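Local coordinates for protein starch synthase I (Hordeum vulgare, PDB 4HLN) that is a plant starch synthase of the GT-B glycosyltransferase fold, with two Rossmann-like domains facing each other across a cleft, at residues Y323-V329 with E343-K349; A355-V359 with I621-A625. One frame throughout, in Å; residues are numbered along the deposited sequence.

Both contacts lie in the N-terminal half of the fold, though helix 611-627 of interaction 2 comes from the end of the chain. Interaction 1 ends in helix 347-354. That helix leads through two loop residues, A355 and D356, into strand 357-360, which takes part in interaction 2. The centres of the two contacts lie about 22 Å apart. Their nearest atoms are about 7 Å apart, so they do not touch. Interaction 1 joins two neighbouring strands of a small antiparallel sheet. Interaction 2 brings helix 611-627 onto the main mixed sheet. The glycan pocket, with F556, W569 and H593 among its residues, belongs to the other, C-terminal half and uses no residue of either contact.

Interaction 1: Y323-V329 with E343-K349; sequences YGALEWV and EAVNFLK
K349 reaches from the start of helix 347-354 into segment 323-329, and its amino group ends among backbone carbonyls. CB leads toward that segment. K349 CG lies 3.5 Å from CE3 of W328, in an oblique approach to the indole. The chain then bends at chi2 (-94°), carrying CD past A325 O. K349 CE comes 3.3 Å from E327 O. At the tip, K349 NZ donates to E327 O at 2.9 Å, in the carbonyl plane and on a lone pair. A weak bond of 2.9 Å joins K349 NZ to A325 O.

Strands 327-329 and 343-346 form an antiparallel beta hairpin with a long connection. W328 and A344 are its hydrogen-bonded pair: W328 N donates to A344 O at 2.9 Å, and A344 N to W328 O at 2.7 Å. N346 N also donates to L326 O. The sheet continues through strand 307-309. N346 lies beside W328, its amide plane 85° from the indole. N346 ND2 sits 3.2 Å above one face of the W328 ring, toward the rim, and donates to Q305 OE1. N346 CB makes a CH-pi contact with the five-membered ring. N346 is also the helix N-cap: its OD1 accepts from K349 N in a nearly straight bond (171° at the hydrogen).

K349 is buried, and its positive charge is probably stabilised by these carbonyl oxygens; E327 OE1, 5.8 Å from K349 NZ, may add a weaker attraction.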
loop_
_atom_site.group_PDB
_atom_site.type_symbol
_atom_site.label_atom_id
_atom_site.label_comp_id
_atom_site.label_asym_id
_atom_site.label_seq_id
_atom_site.Cartn_x
_atom_site.Cartn_y
_atom_site.Cartn_z
ATOM N N TYR A 323 -13.289 25.078 10.516
ATOM C CA TYR A 323 -14.231 24.015 10.813
ATOM C C TYR A 323 -14.727 23.331 9.538
ATOM O O TYR A 323 -14.739 22.110 9.465
ATOM C CB TYR A 323 -15.398 24.534 11.657
ATOM C CG TYR A 323 -16.437 23.483 11.933
ATOM C CD1 TYR A 323 -16.097 22.304 12.578
ATOM C CD2 TYR A 323 -17.763 23.660 11.541
ATOM C CE1 TYR A 323 -17.051 21.313 12.828
ATOM C CE2 TYR A 323 -18.725 22.685 11.792
ATOM C CZ TYR A 323 -18.358 21.513 12.437
ATOM O OH TYR A 323 -19.291 20.533 12.682
ATOM N N GLY A 324 -15.094 24.096 8.517
ATOM C CA GLY A 324 -15.597 23.490 7.287
ATOM C C GLY A 324 -14.711 22.419 6.644
ATOM O O GLY A 324 -15.187 21.530 5.935
ATOM N N ALA A 325 -13.408 22.509 6.864
ATOM C CA ALA A 325 -12.487 21.580 6.233
ATOM C C ALA A 325 -12.566 20.226 6.917
ATOM O O ALA A 325 -12.384 19.185 6.285
ATOM C CB ALA A 325 -11.081 22.110 6.317
ATOM N N LEU A 326 -12.826 20.255 8.219
ATOM C CA LEU A 326 -12.915 19.043 9.004
ATOM C C LEU A 326 -14.350 18.586 9.221
ATOM O O LEU A 326 -14.574 17.487 9.690
ATOM C CB LEU A 326 -12.251 19.244 10.357
ATOM C CG LEU A 326 -10.759 18.956 10.380
ATOM C CD1 LEU A 326 -10.077 19.865 9.404
ATOM C CD2 LEU A 326 -10.271 19.246 11.752
ATOM N N GLU A 327 -15.308 19.440 8.880
ATOM C CA GLU A 327 -16.697 19.150 9.120
ATOM C C GLU A 327 -17.151 17.924 8.338
ATOM O O GLU A 327 -16.865 17.788 7.146
ATOM C CB GLU A 327 -17.540 20.335 8.705
ATOM C CG GLU A 327 -19.007 20.114 8.948
ATOM C CD GLU A 327 -19.845 21.227 8.375
ATOM O OE1 GLU A 327 -19.329 21.964 7.496
ATOM O OE2 GLU A 327 -21.012 21.361 8.810
ATOM N N TRP A 328 -17.882 17.046 9.012
ATOM C CA TRP A 328 -18.387 15.834 8.396
ATOM C C TRP A 328 -19.725 15.468 9.046
ATOM O O TRP A 328 -19.795 15.165 10.242
ATOM C CB TRP A 328 -17.388 14.736 8.639
ATOM C CG TRP A 328 -17.508 13.538 7.779
ATOM C CD1 TRP A 328 -17.670 12.240 8.198
ATOM C CD2 TRP A 328 -17.406 13.491 6.355
ATOM N NE1 TRP A 328 -17.679 11.396 7.120
ATOM C CE2 TRP A 328 -17.516 12.136 5.975
ATOM C CE3 TRP A 328 -17.221 14.461 5.363
ATOM C CZ2 TRP A 328 -17.464 11.729 4.644
ATOM C CZ3 TRP A 328 -17.168 14.055 4.041
ATOM C CH2 TRP A 328 -17.295 12.701 3.693
ATOM N N VAL A 329 -20.792 15.523 8.265
ATOM C CA VAL A 329 -22.102 15.119 8.762
ATOM C C VAL A 329 -22.549 13.767 8.220
ATOM O O VAL A 329 -22.618 13.558 7.004
ATOM C CB VAL A 329 -23.170 16.139 8.393
ATOM C CG1 VAL A 329 -24.527 15.656 8.882
ATOM C CG2 VAL A 329 -22.813 17.507 8.988
ATOM N N GLU A 343 -23.088 14.928 13.607
ATOM C CA GLU A 343 -22.035 15.904 13.324
ATOM C C GLU A 343 -20.665 15.486 13.851
ATOM O O GLU A 343 -20.506 15.195 15.042
ATOM C CB GLU A 343 -22.406 17.265 13.906
ATOM C CG GLU A 343 -23.583 17.923 13.217
ATOM C CD GLU A 343 -24.181 19.060 14.037
ATOM O OE1 GLU A 343 -24.064 19.032 15.291
ATOM O OE2 GLU A 343 -24.776 19.975 13.420
ATOM N N ALA A 344 -19.671 15.493 12.966
ATOM C CA ALA A 344 -18.340 15.020 13.328
ATOM C C ALA A 344 -17.201 15.853 12.737
ATOM O O ALA A 344 -17.410 16.716 11.893
ATOM C CB ALA A 344 -18.196 13.616 12.871
ATOM N N VAL A 345 -15.985 15.559 13.178
ATOM C CA VAL A 345 -14.799 15.992 12.457
ATOM C C VAL A 345 -14.079 14.777 11.919
ATOM O O VAL A 345 -14.072 13.717 12.538
ATOM C CB VAL A 345 -13.856 16.818 13.315
ATOM C CG1 VAL A 345 -14.542 18.121 13.694
ATOM C CG2 VAL A 345 -13.457 16.035 14.544
ATOM N N ASN A 346 -13.487 14.939 10.748
ATOM C CA ASN A 346 -12.946 13.815 10.022
ATOM C C ASN A 346 -11.544 14.140 9.505
ATOM O O ASN A 346 -11.384 14.743 8.449
ATOM C CB ASN A 346 -13.897 13.462 8.873
ATOM C CG ASN A 346 -13.466 12.217 8.109
ATOM O OD1 ASN A 346 -12.273 11.937 7.971
ATOM N ND2 ASN A 346 -14.444 11.473 7.585
ATOM N N PHE A 347 -10.535 13.716 10.255
ATOM C CA PHE A 347 -9.146 13.939 9.887
ATOM C C PHE A 347 -8.814 13.674 8.430
ATOM O O PHE A 347 -8.313 14.570 7.739
ATOM C CB PHE A 347 -8.192 13.156 10.790
ATOM C CG PHE A 347 -7.829 13.882 12.064
ATOM C CD1 PHE A 347 -8.750 14.718 12.694
ATOM C CD2 PHE A 347 -6.565 13.737 12.627
ATOM C CE1 PHE A 347 -8.425 15.374 13.870
ATOM C CE2 PHE A 347 -6.229 14.391 13.797
ATOM C CZ PHE A 347 -7.165 15.212 14.423
ATOM N N LEU A 348 -9.060 12.449 7.976
ATOM C CA LEU A 348 -8.730 12.059 6.610
ATOM C C LEU A 348 -9.436 12.971 5.622
ATOM O O LEU A 348 -8.831 13.449 4.658
ATOM C CB LEU A 348 -9.140 10.610 6.368
ATOM C CG LEU A 348 -8.511 9.950 5.149
ATOM C CD1 LEU A 348 -7.029 9.927 5.353
ATOM C CD2 LEU A 348 -9.020 8.532 4.987
ATOM N N LYS A 349 -10.723 13.216 5.876
ATOM C CA LYS A 349 -11.496 14.126 5.054
ATOM C C LYS A 349 -10.811 15.499 4.959
ATOM O O LYS A 349 -10.715 16.081 3.883
ATOM C CB LYS A 349 -12.906 14.265 5.625
ATOM C CG LYS A 349 -13.839 15.146 4.812
ATOM C CD LYS A 349 -13.846 16.588 5.305
ATOM C CE LYS A 349 -14.903 17.438 4.577
ATOM N NZ LYS A 349 -15.012 18.833 5.116
#

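Interaction 2: A355-V359 with I621-A625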
loop_
_atom_site.group_PDB
_atom_site.type_symbol
_atom_site.label_atom_id
_atom_site.label_comp_id
_atom_site.label_asym_id
_atom_site.label_seq_id
_atom_site.Cartn_x
_atom_site.Cartn_y
_atom_site.Cartn_z
ATOM N N ALA A 355 -4.879 18.659 0.883
ATOM C CA ALA A 355 -3.603 18.161 0.383
ATOM C C ALA A 355 -3.425 18.642 -1.034
ATOM O O ALA A 355 -4.379 19.076 -1.662
ATOM C CB ALA A 355 -3.568 16.645 0.421
ATOM N N ASP A 356 -2.210 18.544 -1.553
ATOM C CA ASP A 356 -1.960 19.004 -2.913
ATOM C C ASP A 356 -2.108 17.884 -3.935
ATOM O O ASP A 356 -2.784 18.054 -4.945
ATOM C CB ASP A 356 -0.607 19.707 -2.991
ATOM C CG ASP A 356 -0.555 20.934 -2.090
ATOM O OD1 ASP A 356 -1.529 21.723 -2.113
ATOM O OD2 ASP A 356 0.427 21.093 -1.334
ATOM N N ARG A 357 -1.490 16.743 -3.654
ATOM C CA ARG A 357 -1.710 15.534 -4.431
ATOM C C ARG A 357 -2.237 14.435 -3.506
ATOM O O ARG A 357 -2.088 14.525 -2.294
ATOM C CB ARG A 357 -0.406 15.060 -5.086
ATOM C CG ARG A 357 0.311 16.067 -5.967
ATOM C CD ARG A 357 -0.434 16.379 -7.225
ATOM N NE ARG A 357 -0.764 15.190 -8.000
ATOM C CZ ARG A 357 -1.171 15.227 -9.266
ATOM N NH1 ARG A 357 -1.270 16.402 -9.896
ATOM N NH2 ARG A 357 -1.467 14.092 -9.903
ATOM N N ILE A 358 -2.838 13.394 -4.078
ATOM C CA ILE A 358 -3.343 12.275 -3.293
ATOM C C ILE A 358 -3.000 10.938 -3.918
ATOM O O ILE A 358 -3.344 10.672 -5.069
ATOM C CB ILE A 358 -4.870 12.324 -3.151
ATOM C CG1 ILE A 358 -5.290 13.619 -2.460
ATOM C CG2 ILE A 358 -5.384 11.077 -2.392
ATOM C CD1 ILE A 358 -6.741 13.829 -2.391
ATOM N N VAL A 359 -2.327 10.096 -3.147
ATOM C CA VAL A 359 -2.021 8.740 -3.569
ATOM C C VAL A 359 -2.876 7.779 -2.755
ATOM O O VAL A 359 -2.805 7.744 -1.528
ATOM C CB VAL A 359 -0.533 8.421 -3.353
ATOM C CG1 VAL A 359 -0.250 6.964 -3.662
ATOM C CG2 VAL A 359 0.333 9.342 -4.210
ATOM N N ILE A 621 5.077 12.841 -9.326
ATOM C CA ILE A 621 3.970 13.383 -8.569
ATOM C C ILE A 621 4.361 14.652 -7.828
ATOM O O ILE A 621 3.694 15.671 -7.967
ATOM C CB ILE A 621 3.401 12.306 -7.620
ATOM C CG1 ILE A 621 2.644 11.264 -8.439
ATOM C CG2 ILE A 621 2.496 12.909 -6.551
ATOM C CD1 ILE A 621 2.287 10.036 -7.650
ATOM N N PHE A 622 5.445 14.599 -7.063
ATOM C CA PHE A 622 5.920 15.777 -6.326
ATOM C C PHE A 622 6.201 16.942 -7.234
ATOM O O PHE A 622 6.017 18.084 -6.842
ATOM C CB PHE A 622 7.189 15.478 -5.535
ATOM C CG PHE A 622 7.049 14.324 -4.595
ATOM C CD1 PHE A 622 5.801 13.954 -4.118
ATOM C CD2 PHE A 622 8.156 13.599 -4.202
ATOM C CE1 PHE A 622 5.660 12.884 -3.259
ATOM C CE2 PHE A 622 8.026 12.524 -3.349
ATOM C CZ PHE A 622 6.778 12.164 -2.872
ATOM N N GLU A 623 6.667 16.660 -8.443
ATOM C CA GLU A 623 6.962 17.742 -9.368
ATOM C C GLU A 623 5.695 18.468 -9.788
ATOM O O GLU A 623 5.634 19.711 -9.737
ATOM C CB GLU A 623 7.784 17.257 -10.557
ATOM C CG GLU A 623 9.250 17.061 -10.157
ATOM C CD GLU A 623 9.796 18.227 -9.298
ATOM O OE1 GLU A 623 9.487 19.407 -9.605
ATOM O OE2 GLU A 623 10.528 17.964 -8.311
ATOM N N TRP A 624 4.678 17.694 -10.161
ATOM C CA TRP A 624 3.356 18.258 -10.375
ATOM C C TRP A 624 2.891 19.104 -9.187
ATOM O O TRP A 624 2.329 20.177 -9.379
ATOM C CB TRP A 624 2.359 17.158 -10.613
ATOM C CG TRP A 624 2.580 16.459 -11.870
ATOM C CD1 TRP A 624 3.152 16.963 -13.000
ATOM C CD2 TRP A 624 2.240 15.106 -12.156
ATOM N NE1 TRP A 624 3.184 16.001 -13.981
ATOM C CE2 TRP A 624 2.627 14.850 -13.486
ATOM C CE3 TRP A 624 1.643 14.085 -11.418
ATOM C CZ2 TRP A 624 2.431 13.613 -14.095
ATOM C CZ3 TRP A 624 1.451 12.853 -12.023
ATOM C CH2 TRP A 624 1.846 12.629 -13.346
ATOM N N ALA A 625 3.125 18.632 -7.965
ATOM C CA ALA A 625 2.643 19.365 -6.803
ATOM C C ALA A 625 3.324 20.707 -6.686
ATOM O O ALA A 625 2.675 21.718 -6.391
ATOM C CB ALA A 625 2.837 18.570 -5.527
#
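R357 and W624 meet with their flat groups inclined, not stacked in parallel. The guanidinium and indole planes are 39° apart. W624 CE3 lies over one face of the R357 guanidinium, 3.4 Å above its plane and toward the rim. R357 NH2 comes to the indole obliquely, 3.5 Å from W624 CE3. R357 NH1 passes beside W624 CB at 3.8 Å. NH2 also donates to N390 OD1 on the adjacent strand 389-391, which probably limits how the guanidinium can turn.

The R357 chain is bent twice, at chi2 (-69°) and chi3, and its CB and CG lie against the helix. R357 CG is 3.6 Å from A625 CB. CB and CG of R357 both lie near I621 CG2, and the two side chains cross obliquely.

Strand 357-360 is one of the parallel strands of the Rossmann-like sheet in the N-terminal half of this GT-B fold. Helix 611-627, far along the sequence, covers it. The helix runs roughly antiparallel to the strand: the short segments are 9.4 Å apart at closest approach and 157° apart in direction. The return of the last helix of the chain to the N-terminal domain is a known feature of the GT-B fold.

V359 extends the apolar contact along the strand. V359 CG2 is 4.0 Å from I621 CD1, and the two side chains cross at a slant. At the other end, D356 CB faces A625 CB. The D356 carboxylate accepts from Y631 N and S295 N, which fixes the turn before the strand to the chain terminus and to strand 294-299.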